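Local coordinates for cellulosomal scaffoldin anchoring protein C (Acetivibrio cellulolyticus, PDB 4UYP), which anchors adaptor scaffoldin ScaB in the cellulosome of Acetivibrio cellulolyticus, its third cohesin domain binding the ScaB dockerin in a type I interaction that serves cell-surface attachment, at the interface of chains A and C and the interface of chains A and B. Sequence-based numbering; all coordinates share one arbitrary frame. Chains: chain A/B, Cellulosomal scaffoldin anchoring protein C; chain C, Cellulosomal scaffoldin adaptor protein B.

Contact 1: the interface of chains A and C. Residues chain A 33-35, 120, 122, 128; chain C 25, 50-52.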
loop_
_atom_site.group_PDB
_atom_site.type_symbol
_atom_site.label_atom_id
_atom_site.label_comp_id
_atom_site.label_asym_id
_atom_site.label_seq_id
_atom_site.Cartn_x
_atom_site.Cartn_y
_atom_site.Cartn_z
ATOM N N ALA A 33 6.322 1.140 -20.023
ATOM C CA ALA A 33 5.079 1.331 -19.251
ATOM C C ALA A 33 5.390 1.138 -17.801
ATOM O O ALA A 33 6.275 0.306 -17.476
ATOM C CB ALA A 33 4.034 0.364 -19.632
ATOM N N LEU A 34 4.784 1.939 -16.924
ATOM C CA LEU A 34 5.000 1.694 -15.494
ATOM C C LEU A 34 3.790 2.215 -14.782
ATOM O O LEU A 34 3.052 3.113 -15.258
ATOM C CB LEU A 34 6.298 2.354 -14.984
ATOM C CG LEU A 34 6.279 3.913 -14.912
ATOM C CD1 LEU A 34 6.000 4.371 -13.487
ATOM C CD2 LEU A 34 7.552 4.607 -15.428
ATOM N N SER A 35 3.598 1.716 -13.558
ATOM C CA SER A 35 2.736 2.381 -12.594
ATOM C C SER A 35 3.503 2.561 -11.320
ATOM O O SER A 35 4.397 1.751 -10.953
ATOM C CB SER A 35 1.491 1.612 -12.355
ATOM O OG SER A 35 1.752 0.320 -11.662
ATOM N N SER A 120 4.788 -1.245 -10.844
ATOM C CA SER A 120 5.477 -2.203 -11.716
ATOM C C SER A 120 6.097 -1.425 -12.859
ATOM O O SER A 120 5.623 -0.352 -13.220
ATOM C CB SER A 120 4.533 -3.262 -12.281
ATOM O OG SER A 120 3.649 -2.868 -13.305
ATOM N N TYR A 122 7.945 -1.902 -16.970
ATOM C CA TYR A 122 8.057 -2.816 -18.111
ATOM C C TYR A 122 8.943 -2.259 -19.181
ATOM O O TYR A 122 8.870 -1.074 -19.534
ATOM C CB TYR A 122 6.657 -3.027 -18.656
ATOM C CG TYR A 122 5.838 -4.021 -17.874
ATOM C CD1 TYR A 122 5.179 -3.564 -16.698
ATOM C CD2 TYR A 122 5.742 -5.379 -18.192
ATOM C CE1 TYR A 122 4.468 -4.433 -15.946
ATOM C CE2 TYR A 122 5.038 -6.249 -17.396
ATOM C CZ TYR A 122 4.428 -5.755 -16.262
ATOM O OH TYR A 122 3.806 -6.706 -15.467
ATOM N N GLU A 128 8.693 -7.603 -18.206
ATOM C CA GLU A 128 8.720 -6.785 -16.978
ATOM C C GLU A 128 10.155 -6.583 -16.478
ATOM O O GLU A 128 11.069 -7.457 -16.669
ATOM C CB GLU A 128 7.955 -7.494 -15.877
ATOM C CG GLU A 128 7.743 -6.657 -14.593
ATOM C CD GLU A 128 6.924 -7.395 -13.533
ATOM O OE1 GLU A 128 6.505 -8.561 -13.655
ATOM O OE2 GLU A 128 6.734 -6.659 -12.496
ATOM N N VAL C 25 -5.653 0.288 -12.321
ATOM C CA VAL C 25 -4.291 0.339 -11.766
ATOM C C VAL C 25 -4.093 1.608 -10.967
ATOM O O VAL C 25 -3.424 1.584 -9.906
ATOM C CB VAL C 25 -3.297 0.228 -12.940
ATOM C CG1 VAL C 25 -1.881 0.450 -12.460
ATOM C CG2 VAL C 25 -3.437 -1.159 -13.622
ATOM N N LYS C 50 -2.191 -5.467 -14.250
ATOM C CA LYS C 50 -1.067 -4.569 -14.116
ATOM C C LYS C 50 -1.064 -3.598 -15.284
ATOM O O LYS C 50 -1.831 -3.730 -16.292
ATOM C CB LYS C 50 0.236 -5.285 -13.980
ATOM C CG LYS C 50 0.202 -6.349 -12.835
ATOM C CD LYS C 50 1.424 -7.154 -12.876
ATOM C CE LYS C 50 2.579 -6.316 -12.399
ATOM N NZ LYS C 50 3.839 -7.048 -12.460
ATOM N N ILE C 51 -0.172 -2.618 -15.184
ATOM C CA ILE C 51 -0.190 -1.578 -16.229
ATOM C C ILE C 51 0.100 -2.140 -17.626
ATOM O O ILE C 51 -0.400 -1.588 -18.613
ATOM C CB ILE C 51 0.803 -0.440 -15.889
ATOM C CG1 ILE C 51 0.571 0.781 -16.773
ATOM C CG2 ILE C 51 2.226 -0.930 -15.913
ATOM C CD1 ILE C 51 -0.808 1.426 -16.838
ATOM N N ASN C 52 0.893 -3.247 -17.686
ATOM C CA ASN C 52 1.142 -3.764 -19.047
ATOM C C ASN C 52 -0.107 -4.391 -19.614
ATOM O O ASN C 52 -0.206 -4.350 -20.902
ATOM C CB ASN C 52 2.295 -4.766 -19.030
ATOM C CG ASN C 52 1.854 -6.053 -18.379
ATOM O OD1 ASN C 52 1.253 -6.068 -17.285
ATOM N ND2 ASN C 52 2.166 -7.198 -19.052
HETATM O O HOH W 1 1.094 -2.179 -12.580
#
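The extended backbone of A:Ala33, A:Leu34 and A:Ser35 lies across the start of a dockerin helix, where C:Lys50 is still extended and C:Ile51 has already turned helical. This cohesin-dockerin patch illustrates how a helix start can be read by a sheet surface. C:Ile51 points its CG2 methyl at the strand, 3.7 Å from the carbonyl carbon C of A:Leu34, and the same methyl touches the A:Ser120 hydroxyl. Beside it, a water ties together A:Ser35 OG, A:Ser120 OG and the backbone N of C:Ile51, the last at 2.9 Å from the water and 155° at the hydrogen. C:Asn52 lays its amide flat over one face of the A:Tyr122 ring, the planes only 8° apart; its chi1 of 72° sets CG between the backbone N and the carbonyl carbon, and CB stands over the ring centre. The opposite face is backed by A:Glu128 CG. At the phenol tip, C:Lys50 crosses the tyrosine at about a right angle and donates from NZ to A:Tyr122 OH at 3.0 Å. The same ammonium forms a salt bridge with A:Glu128 OE2 at 2.9 Å, weak as a hydrogen bond. A:Tyr122 OH also lies 3.2 Å from C:Asn52 OD1, close enough for a hydrogen bond from the phenol hydroxyl to the amide oxygen. The patch joins strands 33-39, 120-122 and 127-128 of the cohesin to the N-terminal end of helix 51-61.

Contact 2: the interface of chains A and C. Residues chain A 32-33, 78-81; chain C 22, 51, 54-55, 58.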
loop_
_atom_site.group_PDB
_atom_site.type_symbol
_atom_site.label_atom_id
_atom_site.label_comp_id
_atom_site.label_asym_id
_atom_site.label_seq_id
_atom_site.Cartn_x
_atom_site.Cartn_y
_atom_site.Cartn_z
ATOM N N TYR A 32 8.873 1.166 -21.180
ATOM C CA TYR A 32 7.711 1.343 -22.065
ATOM C C TYR A 32 6.458 1.680 -21.262
ATOM O O TYR A 32 5.546 2.330 -21.766
ATOM C CB TYR A 32 7.524 0.028 -22.844
ATOM C CG TYR A 32 6.448 0.008 -23.874
ATOM C CD1 TYR A 32 6.606 0.880 -24.983
ATOM C CD2 TYR A 32 5.386 -0.860 -23.842
ATOM C CE1 TYR A 32 5.621 0.864 -25.942
ATOM C CE2 TYR A 32 4.372 -0.923 -24.843
ATOM C CZ TYR A 32 4.557 -0.007 -25.914
ATOM O OH TYR A 32 3.646 -0.141 -26.938
ATOM N N ALA A 33 6.322 1.140 -20.023
ATOM C CA ALA A 33 5.079 1.331 -19.251
ATOM C C ALA A 33 5.390 1.138 -17.801
ATOM O O ALA A 33 6.275 0.306 -17.476
ATOM C CB ALA A 33 4.034 0.364 -19.632
ATOM N N GLU A 78 2.779 5.414 -20.107
ATOM C CA GLU A 78 2.597 4.523 -21.235
ATOM C C GLU A 78 3.254 5.214 -22.419
ATOM O O GLU A 78 2.711 6.214 -22.944
ATOM C CB GLU A 78 1.136 4.211 -21.502
ATOM C CG GLU A 78 0.359 3.605 -20.291
ATOM C CD GLU A 78 -1.185 3.817 -20.438
ATOM O OE1 GLU A 78 -1.590 5.040 -20.405
ATOM O OE2 GLU A 78 -1.834 2.695 -20.484
ATOM N N ALA A 79 4.357 4.681 -22.872
ATOM C CA ALA A 79 5.026 5.281 -24.082
ATOM C C ALA A 79 4.148 4.989 -25.270
ATOM O O ALA A 79 3.372 4.072 -25.290
ATOM C CB ALA A 79 6.348 4.575 -24.293
ATOM N N PRO A 80 4.235 5.850 -26.321
ATOM C CA PRO A 80 3.486 5.595 -27.500
ATOM C C PRO A 80 3.990 4.314 -28.137
ATOM O O PRO A 80 5.147 3.882 -27.922
ATOM C CB PRO A 80 3.869 6.851 -28.353
ATOM C CG PRO A 80 5.113 7.359 -27.861
ATOM C CD PRO A 80 5.076 7.031 -26.345
ATOM N N VAL A 81 3.127 3.779 -28.981
ATOM C CA VAL A 81 3.391 2.453 -29.565
ATOM C C VAL A 81 4.625 2.409 -30.446
ATOM O O VAL A 81 5.261 1.346 -30.534
ATOM C CB VAL A 81 2.107 1.955 -30.276
ATOM C CG1 VAL A 81 1.833 2.735 -31.592
ATOM C CG2 VAL A 81 2.169 0.435 -30.461
ATOM N N ARG C 22 -6.299 1.068 -17.018
ATOM C CA ARG C 22 -5.388 2.055 -16.398
ATOM C C ARG C 22 -6.125 2.669 -15.166
ATOM O O ARG C 22 -5.454 2.860 -14.136
ATOM C CB ARG C 22 -5.067 3.109 -17.454
ATOM C CG ARG C 22 -4.180 4.198 -16.879
ATOM C CD ARG C 22 -3.798 5.160 -17.973
ATOM N NE ARG C 22 -4.899 5.938 -18.524
ATOM C CZ ARG C 22 -4.878 6.528 -19.723
ATOM N NH1 ARG C 22 -3.926 6.354 -20.565
ATOM N NH2 ARG C 22 -6.042 7.246 -19.940
ATOM N N ILE C 51 -0.172 -2.618 -15.184
ATOM C CA ILE C 51 -0.190 -1.578 -16.229
ATOM C C ILE C 51 0.100 -2.140 -17.626
ATOM O O ILE C 51 -0.400 -1.588 -18.613
ATOM C CB ILE C 51 0.803 -0.440 -15.889
ATOM C CG1 ILE C 51 0.571 0.781 -16.773
ATOM C CG2 ILE C 51 2.226 -0.930 -15.913
ATOM C CD1 ILE C 51 -0.808 1.426 -16.838
ATOM N N ALA C 54 -2.979 -2.954 -19.569
ATOM C CA ALA C 54 -3.556 -1.784 -20.247
ATOM C C ALA C 54 -2.849 -1.432 -21.552
ATOM O O ALA C 54 -3.558 -1.210 -22.578
ATOM C CB ALA C 54 -3.502 -0.567 -19.335
ATOM N N VAL C 55 -1.518 -1.449 -21.543
ATOM C CA VAL C 55 -0.792 -1.076 -22.758
ATOM C C VAL C 55 -1.003 -2.146 -23.850
ATOM O O VAL C 55 -1.082 -1.817 -25.047
ATOM C CB VAL C 55 0.652 -0.699 -22.457
ATOM C CG1 VAL C 55 1.564 -1.917 -22.311
ATOM C CG2 VAL C 55 1.106 0.365 -23.414
ATOM N N ARG C 58 -4.273 -1.394 -25.403
ATOM C CA ARG C 58 -4.105 -0.221 -26.277
ATOM C C ARG C 58 -3.447 -0.662 -27.572
ATOM O O ARG C 58 -3.906 -0.225 -28.674
ATOM C CB ARG C 58 -3.316 0.839 -25.579
ATOM C CG ARG C 58 -3.156 2.046 -26.462
ATOM C CD ARG C 58 -2.042 2.882 -25.948
ATOM N NE ARG C 58 -0.730 2.214 -26.264
ATOM C CZ ARG C 58 0.444 2.706 -25.958
ATOM N NH1 ARG C 58 0.541 3.883 -25.302
ATOM N NH2 ARG C 58 1.562 2.047 -26.284
#
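C:Arg58 and C:Arg22, from two helices of the type I dockerin, clasp the A:Glu78 to A:Ala79 segment of the cohesin, a worked case of arginines reading a strand end. C:Arg58 meets it end-on: NH1 and NH2 both donate to the carbonyl oxygen A:Ala79 O, at 2.8 Å and 2.9 Å. The oxygen lies in the guanidinium plane; NH2 approaches nearly along the C=O axis, whereas NH1 stands above the carbonyl plane. NH2 also reaches A:Tyr32 OH at 3.1 Å, a hydrogen bond in which the phenol oxygen sits at the guanidinium edge while the ring is turned 83° to it. C:Arg22 NH1 makes a salt bridge to A:Glu78 OE1, 2.7 Å long and 159° at the hydrogen, using the syn lone pair; OE1 lies in the guanidinium plane, but the carboxylate itself is steeply turned from it. The other carboxylate oxygen, A:Glu78 OE2, rests 3.8 Å from the C:Ala54 CB methyl, with C:Ile51 CD1 a little farther away. Behind this shell, C:Val55 serves as a spacer: its CG2 lies under one face of the C:Arg58 guanidinium, toward the rim, and touches A:Tyr32 CE2 at 3.8 Å. The C:Arg58 chain starts with CG anti to the backbone N and then bends at its third torsion, which brings its tip over C:Val55. The nearby A:Glu78 carboxylate, its OE1 5.5 Å from C:Arg58 NH1, may add electrostatic attraction.

Contact 3: the interface of chains A and B. Residues chain A 41, 44, 110; chain B 116, 128, 130.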
loop_
_atom_site.group_PDB
_atom_site.type_symbol
_atom_site.label_atom_id
_atom_site.label_comp_id
_atom_site.label_asym_id
_atom_site.label_seq_id
_atom_site.Cartn_x
_atom_site.Cartn_y
_atom_site.Cartn_z
ATOM N N ASP A 41 -0.186 8.756 5.395
ATOM C CA ASP A 41 -1.278 8.882 6.416
ATOM C C ASP A 41 -1.958 10.242 6.170
ATOM O O ASP A 41 -1.248 11.253 6.308
ATOM C CB ASP A 41 -0.605 8.859 7.777
ATOM C CG ASP A 41 -1.608 9.088 8.916
ATOM O OD1 ASP A 41 -2.758 9.542 8.687
ATOM O OD2 ASP A 41 -1.198 8.762 10.055
ATOM N N LYS A 44 -1.682 13.277 8.369
ATOM C CA LYS A 44 -0.368 13.894 8.480
ATOM C C LYS A 44 -0.125 14.812 7.250
ATOM O O LYS A 44 0.312 15.972 7.407
ATOM C CB LYS A 44 0.746 12.824 8.619
ATOM C CG LYS A 44 0.693 11.979 9.939
ATOM C CD LYS A 44 1.543 10.688 9.855
ATOM C CE LYS A 44 1.757 10.057 11.237
ATOM N NZ LYS A 44 0.659 9.207 11.700
ATOM N N TYR A 110 6.804 11.741 8.636
ATOM C CA TYR A 110 5.665 11.210 7.933
ATOM C C TYR A 110 6.244 10.416 6.785
ATOM O O TYR A 110 6.913 10.981 5.882
ATOM C CB TYR A 110 4.765 12.295 7.445
ATOM C CG TYR A 110 4.300 13.243 8.515
ATOM C CD1 TYR A 110 4.131 12.773 9.853
ATOM C CD2 TYR A 110 4.137 14.582 8.243
ATOM C CE1 TYR A 110 3.684 13.644 10.834
ATOM C CE2 TYR A 110 3.654 15.474 9.218
ATOM C CZ TYR A 110 3.468 14.972 10.514
ATOM O OH TYR A 110 3.030 15.859 11.484
ATOM N N SER B 116 2.337 3.113 4.704
ATOM C CA SER B 116 2.161 4.152 5.753
ATOM C C SER B 116 0.692 4.496 5.882
ATOM O O SER B 116 0.383 5.066 6.944
ATOM C CB SER B 116 3.088 5.355 5.496
ATOM O OG SER B 116 2.650 5.799 4.268
ATOM N N GLU B 128 -0.494 8.992 19.798
ATOM C CA GLU B 128 0.139 8.284 18.684
ATOM C C GLU B 128 1.647 8.484 18.777
ATOM O O GLU B 128 2.119 9.596 19.111
ATOM C CB GLU B 128 -0.403 8.808 17.310
ATOM C CG GLU B 128 0.138 7.990 16.123
ATOM C CD GLU B 128 -0.398 8.517 14.791
ATOM O OE1 GLU B 128 -1.117 9.546 14.748
ATOM O OE2 GLU B 128 -0.170 7.803 13.815
ATOM N N LYS B 130 4.441 9.410 16.612
ATOM C CA LYS B 130 4.396 10.062 15.302
ATOM C C LYS B 130 5.782 10.293 14.691
ATOM O O LYS B 130 5.888 11.130 13.712
ATOM C CB LYS B 130 3.519 11.329 15.298
ATOM C CG LYS B 130 2.047 11.063 15.532
ATOM C CD LYS B 130 1.327 12.376 15.820
ATOM C CE LYS B 130 1.310 12.729 17.276
ATOM N NZ LYS B 130 0.766 14.098 17.261
#
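A:Lys44 and B:Glu128 reach toward each other tip to tip across the two-fold interface of two cohesin domains, an example of an ion pair bridging two copies of one protein. A:Lys44 buries the most surface of the residues here, and its ammonium is shared by two carboxylates. Across the interface NZ donates to B:Glu128 OE2 at 2.7 Å, coming from above the carboxylate plane, 45° out of it. Within its own chain NZ donates to A:Asp41 OD2 at 2.5 Å, on the anti side and tilted from that plane; this is also a salt bridge. The two acids would repel one another, with A:Asp41 OD2 4.0 Å from B:Glu128 OE2, and the lysine between them is likely to offset this. A:Lys44 runs nearly straight until its last torsion, where chi4 of 83° turns NZ toward the acids. Its CB lies over the centre of the A:Tyr110 ring, 3.5 Å above the plane, so the ring supports the base of the chain. B:Glu128 is extended, with CG anti to the backbone N (chi1 -174°), which carries its carboxylate out from strand 127-128. B:Lys130 contributes by looser contact: its backbone oxygen O comes no nearer than 4.4 Å to A:Tyr110 CE1. The backbone O of B:Ser116 faces A:Asp41 CB. Each of these contacts recurs with the chains exchanged, although the structure alone does not show whether the cohesin pair forms outside the crystal.

Contact 4: the interface of chains A and C. Residues chain A 35, 63-64, 74-76; chain C 22, 25-26, 51.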
loop_
_atom_site.group_PDB
_atom_site.type_symbol
_atom_site.label_atom_id
_atom_site.label_comp_id
_atom_site.label_asym_id
_atom_site.label_seq_id
_atom_site.Cartn_x
_atom_site.Cartn_y
_atom_site.Cartn_z
ATOM N N SER A 35 3.598 1.716 -13.558
ATOM C CA SER A 35 2.736 2.381 -12.594
ATOM C C SER A 35 3.503 2.561 -11.320
ATOM O O SER A 35 4.397 1.751 -10.953
ATOM C CB SER A 35 1.491 1.612 -12.355
ATOM O OG SER A 35 1.752 0.320 -11.662
ATOM N N THR A 63 -0.435 9.791 -16.617
ATOM C CA THR A 63 -1.761 9.894 -15.973
ATOM C C THR A 63 -1.584 9.758 -14.479
ATOM O O THR A 63 -0.748 8.988 -14.005
ATOM C CB THR A 63 -2.747 8.779 -16.399
ATOM O OG1 THR A 63 -2.618 8.624 -17.813
ATOM C CG2 THR A 63 -4.201 9.017 -16.004
ATOM N N THR A 64 -2.325 10.584 -13.724
ATOM C CA THR A 64 -2.249 10.566 -12.248
ATOM C C THR A 64 -3.618 10.510 -11.614
ATOM O O THR A 64 -4.629 10.884 -12.203
ATOM C CB THR A 64 -1.427 11.743 -11.687
ATOM O OG1 THR A 64 -2.223 12.927 -11.804
ATOM C CG2 THR A 64 -0.123 11.940 -12.422
ATOM N N SER A 74 -1.314 7.724 -7.209
ATOM C CA SER A 74 -0.845 6.810 -8.254
ATOM C C SER A 74 -0.474 7.567 -9.494
ATOM O O SER A 74 -1.104 8.575 -9.865
ATOM C CB SER A 74 -1.934 5.846 -8.674
ATOM O OG SER A 74 -2.419 5.064 -7.575
ATOM N N MET A 75 0.505 7.059 -10.254
ATOM C CA MET A 75 0.899 7.640 -11.535
ATOM C C MET A 75 1.142 6.528 -12.508
ATOM O O MET A 75 1.681 5.415 -12.112
ATOM C CB MET A 75 2.197 8.323 -11.340
ATOM C CG MET A 75 2.025 9.574 -10.427
ATOM S SD MET A 75 3.390 9.847 -9.218
ATOM C CE MET A 75 2.690 8.854 -7.847
ATOM N N THR A 76 0.821 6.714 -13.758
ATOM C CA THR A 76 1.189 5.760 -14.820
ATOM C C THR A 76 1.944 6.464 -15.936
ATOM O O THR A 76 1.694 7.627 -16.253
ATOM C CB THR A 76 0.019 4.961 -15.409
ATOM O OG1 THR A 76 -0.960 5.862 -15.929
ATOM C CG2 THR A 76 -0.659 4.231 -14.309
ATOM N N ARG C 22 -6.299 1.068 -17.018
ATOM C CA ARG C 22 -5.388 2.055 -16.398
ATOM C C ARG C 22 -6.125 2.669 -15.166
ATOM O O ARG C 22 -5.454 2.860 -14.136
ATOM C CB ARG C 22 -5.067 3.109 -17.454
ATOM C CG ARG C 22 -4.180 4.198 -16.879
ATOM C CD ARG C 22 -3.798 5.160 -17.973
ATOM N NE ARG C 22 -4.899 5.938 -18.524
ATOM C CZ ARG C 22 -4.878 6.528 -19.723
ATOM N NH1 ARG C 22 -3.926 6.354 -20.565
ATOM N NH2 ARG C 22 -6.042 7.246 -19.940
ATOM N N VAL C 25 -5.653 0.288 -12.321
ATOM C CA VAL C 25 -4.291 0.339 -11.766
ATOM C C VAL C 25 -4.093 1.608 -10.967
ATOM O O VAL C 25 -3.424 1.584 -9.906
ATOM C CB VAL C 25 -3.297 0.228 -12.940
ATOM C CG1 VAL C 25 -1.881 0.450 -12.460
ATOM C CG2 VAL C 25 -3.437 -1.159 -13.622
ATOM N N LEU C 26 -4.617 2.735 -11.435
ATOM C CA LEU C 26 -4.518 3.993 -10.719
ATOM C C LEU C 26 -5.331 4.017 -9.420
ATOM O O LEU C 26 -5.029 4.908 -8.575
ATOM C CB LEU C 26 -5.048 5.168 -11.600
ATOM C CG LEU C 26 -4.101 5.575 -12.733
ATOM C CD1 LEU C 26 -4.857 6.481 -13.696
ATOM C CD2 LEU C 26 -2.863 6.305 -12.202
ATOM N N ILE C 51 -0.172 -2.618 -15.184
ATOM C CA ILE C 51 -0.190 -1.578 -16.229
ATOM C C ILE C 51 0.100 -2.140 -17.626
ATOM O O ILE C 51 -0.400 -1.588 -18.613
ATOM C CB ILE C 51 0.803 -0.440 -15.889
ATOM C CG1 ILE C 51 0.571 0.781 -16.773
ATOM C CG2 ILE C 51 2.226 -0.930 -15.913
ATOM C CD1 ILE C 51 -0.808 1.426 -16.838
HETATM O O HOH W 2 1.094 -2.179 -12.580
#
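C:Leu26 inserts its two methyls between A:Thr63, A:Ser74 and A:Thr76 of the cohesin sheet, forming the apolar centre of this cohesin-dockerin patch and a case study in how a forked side chain fits small hydroxyl residues. CD1 packs tightly on A:Thr63 CG2 at 3.5 Å. The other branch, CD2, lies 3.7 Å from both A:Thr76 CG2 and A:Ser74 CB. The leucine crosses each threonine at about a right angle. On A:Thr76, chi1 of 58° puts OG1 in the crowded position between the backbone N and carbonyl carbon, and leaves CG2 turned to the dockerin, where it also meets C:Ile51 CD1 at 3.8 Å. Farther out, the aliphatic part of C:Arg22 passes A:Thr76 at a slant, its CD 3.6 Å from A:Thr76 OG1. A:Thr63 OG1 sits over one face of the C:Arg22 guanidinium, 3.5 Å above the plane and toward its rim, a face contact that leaves the group's edge for other partners. At the polar rim A:Ser74 OG donates to the backbone oxygen C:Leu26 O at 2.8 Å, approaching from above the carbonyl plane. That carbonyl belongs to the last residue of helix 15-26, so the serine gives a partner to a helix-end oxygen. By seating the end of this helix on strands 62-67 and 72-78, the site gives the ScaC cohesin a second hold on the ScaB dockerin, beside that on helix 51-61.

Contact 1, contact 2 and contact 4 form one continuous cohesin-dockerin surface, their C-alpha centres about 8 to 10 Å apart. C:Ile51 belongs to all three; A:Ser35 and C:Val25 join contact 1 to contact 4, C:Arg22 joins contact 2 to contact 4, and A:Ala33 joins contact 1 to contact 2. Helices 15-26 and 51-61 are thus docked together on the cohesin sheet. Contact 3 lies apart, its centre about 28 Å from that of contact 1 and 34 Å from contact 2. Glutamate 128 of each cohesin copy takes part in both interfaces, so the two could influence one another if the cohesin pair forms outside the crystal.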